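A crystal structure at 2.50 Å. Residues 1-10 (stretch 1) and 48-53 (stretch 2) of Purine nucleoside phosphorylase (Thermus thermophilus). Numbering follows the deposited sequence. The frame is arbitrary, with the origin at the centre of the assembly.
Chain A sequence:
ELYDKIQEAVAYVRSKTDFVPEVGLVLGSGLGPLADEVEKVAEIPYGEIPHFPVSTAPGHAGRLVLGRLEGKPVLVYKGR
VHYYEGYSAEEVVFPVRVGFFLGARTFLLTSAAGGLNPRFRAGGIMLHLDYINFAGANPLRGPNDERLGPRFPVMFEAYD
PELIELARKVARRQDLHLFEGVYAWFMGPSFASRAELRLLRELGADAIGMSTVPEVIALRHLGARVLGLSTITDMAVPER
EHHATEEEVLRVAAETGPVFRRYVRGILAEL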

# COMPACT_ATOMS: atom_id res chain seq x y z
N GLU A 1 -41.95 -10.39 11.58
CA GLU A 1 -42.23 -10.55 13.01
C GLU A 1 -41.00 -10.07 13.84
O GLU A 1 -41.01 -10.28 15.07
CB GLU A 1 -42.69 -12.00 13.25
CG GLU A 1 -43.35 -12.27 14.62
CD GLU A 1 -43.36 -13.72 15.11
OE1 GLU A 1 -43.40 -14.59 14.26
OE2 GLU A 1 -43.35 -13.97 16.36
N LEU A 2 -39.97 -9.43 13.25
CA LEU A 2 -38.70 -9.08 13.97
C LEU A 2 -38.97 -7.87 14.88
O LEU A 2 -39.41 -6.82 14.37
CB LEU A 2 -37.58 -8.77 12.97
CG LEU A 2 -36.14 -8.57 13.50
CD1 LEU A 2 -35.91 -7.15 14.01
CD2 LEU A 2 -35.70 -9.60 14.53
N TYR A 3 -38.69 -8.03 16.16
CA TYR A 3 -39.19 -7.18 17.27
C TYR A 3 -40.23 -7.99 18.02
O TYR A 3 -40.05 -8.15 19.22
CB TYR A 3 -39.83 -5.85 16.86
CG TYR A 3 -40.26 -5.05 18.07
CD1 TYR A 3 -39.32 -4.37 18.83
CD2 TYR A 3 -41.57 -5.04 18.52
CE1 TYR A 3 -39.67 -3.67 19.97
CE2 TYR A 3 -41.94 -4.35 19.66
CZ TYR A 3 -40.99 -3.66 20.39
OH TYR A 3 -41.33 -2.95 21.50
N ASP A 4 -41.27 -8.47 17.32
CA ASP A 4 -42.30 -9.38 17.89
C ASP A 4 -41.60 -10.71 18.24
O ASP A 4 -41.91 -11.28 19.30
CB ASP A 4 -43.52 -9.49 16.98
CG ASP A 4 -44.28 -8.18 16.80
OD1 ASP A 4 -44.32 -7.39 17.75
OD2 ASP A 4 -44.79 -7.94 15.70
N LYS A 5 -40.64 -11.13 17.42
CA LYS A 5 -39.74 -12.29 17.66
C LYS A 5 -38.90 -12.03 18.91
O LYS A 5 -38.70 -12.98 19.68
CB LYS A 5 -38.79 -12.50 16.48
CG LYS A 5 -39.26 -13.43 15.37
CD LYS A 5 -38.11 -13.87 14.46
CE LYS A 5 -38.56 -14.54 13.18
NZ LYS A 5 -37.49 -14.51 12.15
N ILE A 6 -38.36 -10.81 19.05
CA ILE A 6 -37.51 -10.39 20.20
C ILE A 6 -38.35 -10.49 21.48
O ILE A 6 -37.90 -11.15 22.42
CB ILE A 6 -36.92 -8.98 19.98
CG1 ILE A 6 -35.84 -8.99 18.90
CG2 ILE A 6 -36.38 -8.38 21.27
CD1 ILE A 6 -35.36 -7.60 18.53
N GLN A 7 -39.53 -9.88 21.50
CA GLN A 7 -40.45 -9.89 22.67
C GLN A 7 -40.90 -11.33 22.98
O GLN A 7 -41.05 -11.62 24.17
CB GLN A 7 -41.62 -8.93 22.45
CG GLN A 7 -41.24 -7.44 22.50
CD GLN A 7 -40.49 -7.00 23.74
OE1 GLN A 7 -40.84 -7.33 24.87
NE2 GLN A 7 -39.44 -6.22 23.53
N GLU A 8 -41.09 -12.19 21.98
CA GLU A 8 -41.42 -13.62 22.21
C GLU A 8 -40.30 -14.19 23.07
O GLU A 8 -40.62 -14.88 24.07
CB GLU A 8 -41.58 -14.42 20.91
CG GLU A 8 -42.99 -14.44 20.33
CD GLU A 8 -43.40 -15.73 19.62
OE1 GLU A 8 -42.52 -16.51 19.23
OE2 GLU A 8 -44.62 -15.95 19.44
N ALA A 9 -39.05 -13.88 22.73
CA ALA A 9 -37.83 -14.41 23.39
C ALA A 9 -37.65 -13.73 24.75
O ALA A 9 -37.42 -14.42 25.73
CB ALA A 9 -36.61 -14.25 22.52
N VAL A 10 -37.75 -12.40 24.81
CA VAL A 10 -37.64 -11.67 26.10
C VAL A 10 -38.63 -12.31 27.09
O VAL A 10 -38.17 -12.78 28.16
CB VAL A 10 -37.89 -10.16 25.92
CG1 VAL A 10 -38.10 -9.44 27.24
CG2 VAL A 10 -36.77 -9.51 25.13
N GLU A 48 -34.09 -23.86 23.67
CA GLU A 48 -35.39 -23.70 24.37
C GLU A 48 -35.94 -22.28 24.19
O GLU A 48 -37.12 -22.09 24.53
CB GLU A 48 -35.23 -23.96 25.88
CG GLU A 48 -35.01 -25.42 26.25
CD GLU A 48 -34.75 -25.68 27.73
OE1 GLU A 48 -35.08 -24.77 28.57
OE2 GLU A 48 -34.20 -26.78 28.04
N ILE A 49 -35.11 -21.30 23.78
CA ILE A 49 -35.56 -19.88 23.65
C ILE A 49 -36.12 -19.68 22.25
O ILE A 49 -35.46 -19.96 21.25
CB ILE A 49 -34.44 -18.86 23.95
CG1 ILE A 49 -33.74 -19.11 25.29
CG2 ILE A 49 -34.98 -17.43 23.88
CD1 ILE A 49 -32.52 -18.25 25.49
N PRO A 50 -37.36 -19.18 22.12
CA PRO A 50 -37.93 -18.89 20.81
C PRO A 50 -37.00 -18.09 19.90
O PRO A 50 -36.55 -17.07 20.31
CB PRO A 50 -39.18 -18.06 21.16
CG PRO A 50 -39.58 -18.51 22.54
CD PRO A 50 -38.28 -18.89 23.23
N HIS A 51 -36.76 -18.58 18.68
CA HIS A 51 -36.07 -17.90 17.56
C HIS A 51 -34.56 -17.80 17.83
O HIS A 51 -33.90 -17.03 17.12
CB HIS A 51 -36.66 -16.50 17.31
CG HIS A 51 -38.15 -16.48 17.26
ND1 HIS A 51 -38.86 -17.20 16.32
CD2 HIS A 51 -39.06 -15.84 18.03
CE1 HIS A 51 -40.15 -17.01 16.52
NE2 HIS A 51 -40.30 -16.17 17.56
N PHE A 52 -34.04 -18.53 18.81
CA PHE A 52 -32.60 -18.49 19.18
C PHE A 52 -31.87 -19.51 18.31
O PHE A 52 -32.28 -20.67 18.20
CB PHE A 52 -32.36 -18.75 20.67
CG PHE A 52 -31.89 -17.57 21.49
CD1 PHE A 52 -32.74 -16.52 21.80
CD2 PHE A 52 -30.60 -17.53 21.99
CE1 PHE A 52 -32.31 -15.46 22.58
CE2 PHE A 52 -30.18 -16.49 22.79
CZ PHE A 52 -31.03 -15.45 23.08
N PRO A 53 -30.76 -19.09 17.67
CA PRO A 53 -29.90 -20.02 16.95
C PRO A 53 -29.16 -20.85 18.01
O PRO A 53 -28.82 -20.29 19.02
CB PRO A 53 -28.99 -19.09 16.16
CG PRO A 53 -28.85 -17.89 17.06
CD PRO A 53 -30.24 -17.72 17.65

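Stretch 1 enters the first helical turns of a longer helix, and stretch 2 packs beside it with a type II beta turn from Ile49 to Phe52. The contact is small, burying 300 Å² in all, and His51 contributes the largest share.

Glu1 makes one loose approach to stretch 2. Its OE2 lies 3.9 Å from His51 NE2, too far for a hydrogen bond. Within stretch 1, Lys5 N donates to Glu1 O at 2.5 Å. Leu2 and Tyr3 do not touch stretch 2. Tyr3 sits at the N-cap position, and the helix begins at Asp4, which also makes no contact.

Lys5 packs on His51 through its aliphatic part. Lys5 CG stands 3.6 Å from the centroid of the His51 ring, 9° off the ring normal, so this is a CH-pi contact over one face. Lys5 O also comes within 3.3 Å of His51 CD2. Lys5 O also accepts the helical hydrogen bond from Ala9 N, at 3.2 Å. Ile6 points away and Gln7 is out of reach.

Glu8, one helical turn after Lys5, makes the only hydrogen bond across the contact. His51 NE2 donates to Glu8 OE1 at 2.8 Å. The N-H...acceptor angle of 136° shows that the bond is well bent. Glu8 OE1 lies at the edge of the ring, near its plane, while Lys5 covers a face. Glu8 O also approaches Pro50 CG, at 4.1 Å.

Ala9 is buried, and its small side chain meets three residues of the turn. Ala9 CB lies 3.6 Å from Pro50 O and 3.8 Å from Ile49 CG2. It also meets the edge of the Phe52 ring, with Ala9 CB 4.5 Å from Phe52 CE1. Here the backbones come close: Ala9 CA and Pro50 CA are 5.2 Å apart. Val10 points away from stretch 2.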